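Local coordinates for putative angiotensinogen (Lampetra fluviatilis, PDB 5INW), which is an angiotensinogen of the serpin family that binds heparin, which promotes its inhibition of thrombin through a template mechanism, at residues M385-S397 with T406-A418. The protein carries 1 engineered substitution. Numbering follows the deposited sequence.
Sequences MQKLHVDKITHKS and TEAKAETVVGIMA. Residue 418 of segment 406-418 comes from a tag, linker or insertion.
Residues 389-397 pair antiparallel with 410-417, from His389 opposite Met417 to Ser397 opposite Ala410. A classic beta bulge interrupts the ladder: Asp391 N gives a 2.8 Å hydrogen bond to Gly415 O, and Lys392 N adds a weak one to the same oxygen. On the face with Val390, Val390 CG1 meets Val414 CG1 at 3.9 Å, and Val390 CG2 meets Ile416 CD1 at 4.0 Å. Ile393 lies alongside Val414, both pointing the same way. Further on, His395 ND1 and Thr412 OG1 share a 3.0 Å hydrogen bond, with the hydroxyl in plane at the ring edge. The ring reaches it with CG anti to the backbone N (chi1 -175°). Its NE2 bonds to Ser109 N, so both ring nitrogens are engaged; Thr412 OG1 also bonds to Ser112 OG. This is the central sheet of a cleaved serpin: 406-417 is the inserted reactive loop, held between strands 389-401 and 238-251. Helix 110-122 packs against His395, Thr412 and Val414. On the face with Met417, its side chain crosses that of Asp391 at a slant, CG 3.8 Å from Asp391 CB; the bulge turns Asp391 toward 406-418. Glu411 OE1 rests against Lys396 CB, 5.3 Å from Lys396 NZ.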
# COMPACT_ATOMS: atom_id res chain seq x y z
N MET A 385 -5.08 31.03 9.43
CA MET A 385 -3.92 31.96 9.34
C MET A 385 -3.33 32.02 7.94
O MET A 385 -2.66 32.98 7.62
CB MET A 385 -2.78 31.55 10.30
CG MET A 385 -2.38 32.49 11.43
SD MET A 385 -0.70 31.93 11.90
CE MET A 385 0.41 32.93 10.88
N GLN A 386 -3.53 30.95 7.15
CA GLN A 386 -3.00 30.81 5.80
C GLN A 386 -3.93 29.99 4.90
O GLN A 386 -4.68 29.14 5.39
CB GLN A 386 -1.67 30.07 5.83
CG GLN A 386 -0.43 30.80 6.35
CD GLN A 386 0.85 29.96 6.21
OE1 GLN A 386 0.83 28.88 5.70
NE2 GLN A 386 1.97 30.52 6.61
N LYS A 387 -3.85 30.23 3.59
CA LYS A 387 -4.56 29.45 2.58
C LYS A 387 -3.64 28.34 2.09
O LYS A 387 -2.61 28.62 1.41
CB LYS A 387 -5.02 30.32 1.41
CG LYS A 387 -5.73 29.54 0.29
CD LYS A 387 -6.51 30.40 -0.72
CE LYS A 387 -8.03 30.24 -0.58
NZ LYS A 387 -8.75 31.47 -1.04
N LEU A 388 -4.01 27.09 2.44
CA LEU A 388 -3.13 25.94 2.23
C LEU A 388 -3.66 25.05 1.10
O LEU A 388 -4.88 24.96 0.87
CB LEU A 388 -2.99 25.15 3.53
CG LEU A 388 -2.47 25.89 4.80
CD1 LEU A 388 -2.38 24.94 5.96
CD2 LEU A 388 -1.12 26.55 4.55
N HIS A 389 -2.71 24.43 0.39
CA HIS A 389 -3.01 23.44 -0.62
C HIS A 389 -1.99 22.33 -0.49
O HIS A 389 -0.90 22.54 0.07
CB HIS A 389 -2.99 24.07 -2.05
CG HIS A 389 -1.65 24.62 -2.47
ND1 HIS A 389 -0.85 23.99 -3.39
CD2 HIS A 389 -0.98 25.74 -2.09
CE1 HIS A 389 0.26 24.69 -3.58
NE2 HIS A 389 0.21 25.75 -2.78
N VAL A 390 -2.31 21.18 -1.09
CA VAL A 390 -1.35 20.08 -1.22
C VAL A 390 -0.37 20.40 -2.35
O VAL A 390 -0.73 20.42 -3.51
CB VAL A 390 -2.04 18.74 -1.55
CG1 VAL A 390 -1.02 17.63 -1.65
CG2 VAL A 390 -3.10 18.39 -0.51
N ASP A 391 0.90 20.55 -2.00
CA ASP A 391 1.97 20.72 -2.99
C ASP A 391 2.32 19.44 -3.67
O ASP A 391 2.44 19.43 -4.85
CB ASP A 391 3.22 21.21 -2.30
CG ASP A 391 4.27 21.62 -3.28
OD1 ASP A 391 3.93 22.28 -4.29
OD2 ASP A 391 5.45 21.33 -3.03
N LYS A 392 2.46 18.36 -2.92
CA LYS A 392 3.11 17.16 -3.33
C LYS A 392 2.68 15.94 -2.49
O LYS A 392 2.57 16.04 -1.24
CB LYS A 392 4.63 17.37 -3.18
CG LYS A 392 5.46 16.15 -3.59
CD LYS A 392 6.83 16.51 -4.16
CE LYS A 392 7.17 15.70 -5.40
NZ LYS A 392 8.22 16.35 -6.27
N ILE A 393 2.50 14.81 -3.17
CA ILE A 393 2.27 13.51 -2.53
C ILE A 393 3.10 12.38 -3.13
O ILE A 393 2.91 12.02 -4.28
CB ILE A 393 0.82 13.07 -2.68
CG1 ILE A 393 -0.10 14.07 -2.02
CG2 ILE A 393 0.60 11.72 -2.03
CD1 ILE A 393 -1.56 13.63 -2.01
N THR A 394 4.02 11.83 -2.36
CA THR A 394 4.83 10.74 -2.85
C THR A 394 4.33 9.47 -2.19
O THR A 394 3.62 9.54 -1.20
CB THR A 394 6.35 11.01 -2.63
OG1 THR A 394 6.61 11.47 -1.30
CG2 THR A 394 6.77 12.11 -3.54
N HIS A 395 4.63 8.34 -2.80
CA HIS A 395 4.37 7.04 -2.23
C HIS A 395 5.53 6.19 -2.62
O HIS A 395 5.92 6.18 -3.73
CB HIS A 395 3.08 6.44 -2.72
CG HIS A 395 2.76 5.16 -2.04
ND1 HIS A 395 2.18 5.10 -0.80
CD2 HIS A 395 3.04 3.89 -2.38
CE1 HIS A 395 2.08 3.84 -0.42
NE2 HIS A 395 2.59 3.09 -1.37
N LYS A 396 6.11 5.50 -1.67
CA LYS A 396 7.32 4.69 -1.86
C LYS A 396 7.06 3.35 -1.14
O LYS A 396 6.49 3.32 -0.03
CB LYS A 396 8.48 5.45 -1.24
CG LYS A 396 9.84 5.13 -1.80
CD LYS A 396 10.53 3.93 -1.10
CE LYS A 396 11.84 3.54 -1.80
NZ LYS A 396 12.84 3.00 -0.84
N SER A 397 7.39 2.23 -1.78
CA SER A 397 7.15 0.90 -1.17
C SER A 397 8.18 -0.14 -1.52
O SER A 397 8.80 -0.04 -2.55
CB SER A 397 5.76 0.40 -1.57
OG SER A 397 5.74 0.33 -2.98
N THR A 406 7.77 -12.74 3.91
CA THR A 406 7.68 -11.54 3.16
C THR A 406 7.87 -10.36 4.11
O THR A 406 7.31 -10.38 5.20
CB THR A 406 6.30 -11.44 2.49
OG1 THR A 406 6.11 -12.52 1.57
CG2 THR A 406 6.13 -10.12 1.77
N GLU A 407 8.66 -9.37 3.68
CA GLU A 407 8.83 -8.13 4.39
C GLU A 407 8.38 -7.07 3.43
O GLU A 407 8.73 -7.13 2.24
CB GLU A 407 10.28 -7.92 4.75
CG GLU A 407 10.45 -7.21 6.10
CD GLU A 407 11.76 -6.44 6.25
OE1 GLU A 407 12.32 -6.49 7.35
OE2 GLU A 407 12.23 -5.78 5.27
N ALA A 408 7.56 -6.13 3.90
CA ALA A 408 7.01 -5.06 3.03
C ALA A 408 6.87 -3.78 3.79
O ALA A 408 6.29 -3.81 4.87
CB ALA A 408 5.66 -5.45 2.43
N LYS A 409 7.37 -2.68 3.21
CA LYS A 409 7.29 -1.34 3.78
C LYS A 409 6.52 -0.49 2.79
O LYS A 409 6.67 -0.69 1.61
CB LYS A 409 8.68 -0.74 3.88
CG LYS A 409 9.56 -1.28 4.97
CD LYS A 409 11.05 -0.99 4.72
CE LYS A 409 11.94 -2.11 5.31
NZ LYS A 409 13.12 -2.56 4.48
N ALA A 410 5.76 0.49 3.28
CA ALA A 410 5.30 1.61 2.46
C ALA A 410 5.39 2.89 3.25
O ALA A 410 5.36 2.88 4.46
CB ALA A 410 3.86 1.40 2.00
N GLU A 411 5.43 4.01 2.53
CA GLU A 411 5.61 5.35 3.09
C GLU A 411 4.86 6.31 2.19
O GLU A 411 5.16 6.37 1.00
CB GLU A 411 7.05 5.73 2.92
CG GLU A 411 8.08 4.76 3.47
CD GLU A 411 9.50 5.24 3.24
OE1 GLU A 411 9.77 6.00 2.27
OE2 GLU A 411 10.37 4.82 4.03
N THR A 412 3.89 7.04 2.74
CA THR A 412 3.23 8.11 2.03
C THR A 412 3.55 9.42 2.72
O THR A 412 3.41 9.54 3.93
CB THR A 412 1.76 7.90 2.08
OG1 THR A 412 1.50 6.55 1.69
CG2 THR A 412 1.03 8.89 1.18
N VAL A 413 3.95 10.40 1.93
CA VAL A 413 4.32 11.71 2.39
C VAL A 413 3.46 12.74 1.64
O VAL A 413 3.40 12.71 0.43
CB VAL A 413 5.83 11.98 2.15
CG1 VAL A 413 6.22 13.37 2.61
CG2 VAL A 413 6.63 10.99 2.92
N VAL A 414 2.90 13.72 2.38
CA VAL A 414 2.09 14.80 1.82
C VAL A 414 2.71 16.10 2.24
O VAL A 414 3.02 16.28 3.40
CB VAL A 414 0.66 14.75 2.35
CG1 VAL A 414 -0.20 15.77 1.62
CG2 VAL A 414 0.06 13.35 2.15
N GLY A 415 2.92 17.02 1.31
CA GLY A 415 3.53 18.30 1.67
C GLY A 415 2.49 19.35 1.44
O GLY A 415 1.90 19.38 0.36
N ILE A 416 2.27 20.21 2.42
CA ILE A 416 1.27 21.24 2.33
C ILE A 416 1.97 22.61 2.35
O ILE A 416 2.74 22.88 3.24
CB ILE A 416 0.29 21.17 3.53
CG1 ILE A 416 -0.23 19.76 3.82
CG2 ILE A 416 -0.91 22.12 3.34
CD1 ILE A 416 -1.42 19.35 3.03
N MET A 417 1.64 23.50 1.41
CA MET A 417 2.23 24.88 1.31
C MET A 417 1.15 25.96 1.23
O MET A 417 -0.05 25.65 1.08
CB MET A 417 3.04 25.00 -0.00
CG MET A 417 4.31 24.18 -0.11
SD MET A 417 5.46 24.94 -1.29
CE MET A 417 4.40 25.67 -2.54
N ALA A 418 1.58 27.23 1.26
CA ALA A 418 0.76 28.38 0.76
C ALA A 418 1.35 29.02 -0.51
O ALA A 418 0.83 30.02 -0.97
CB ALA A 418 0.62 29.41 1.84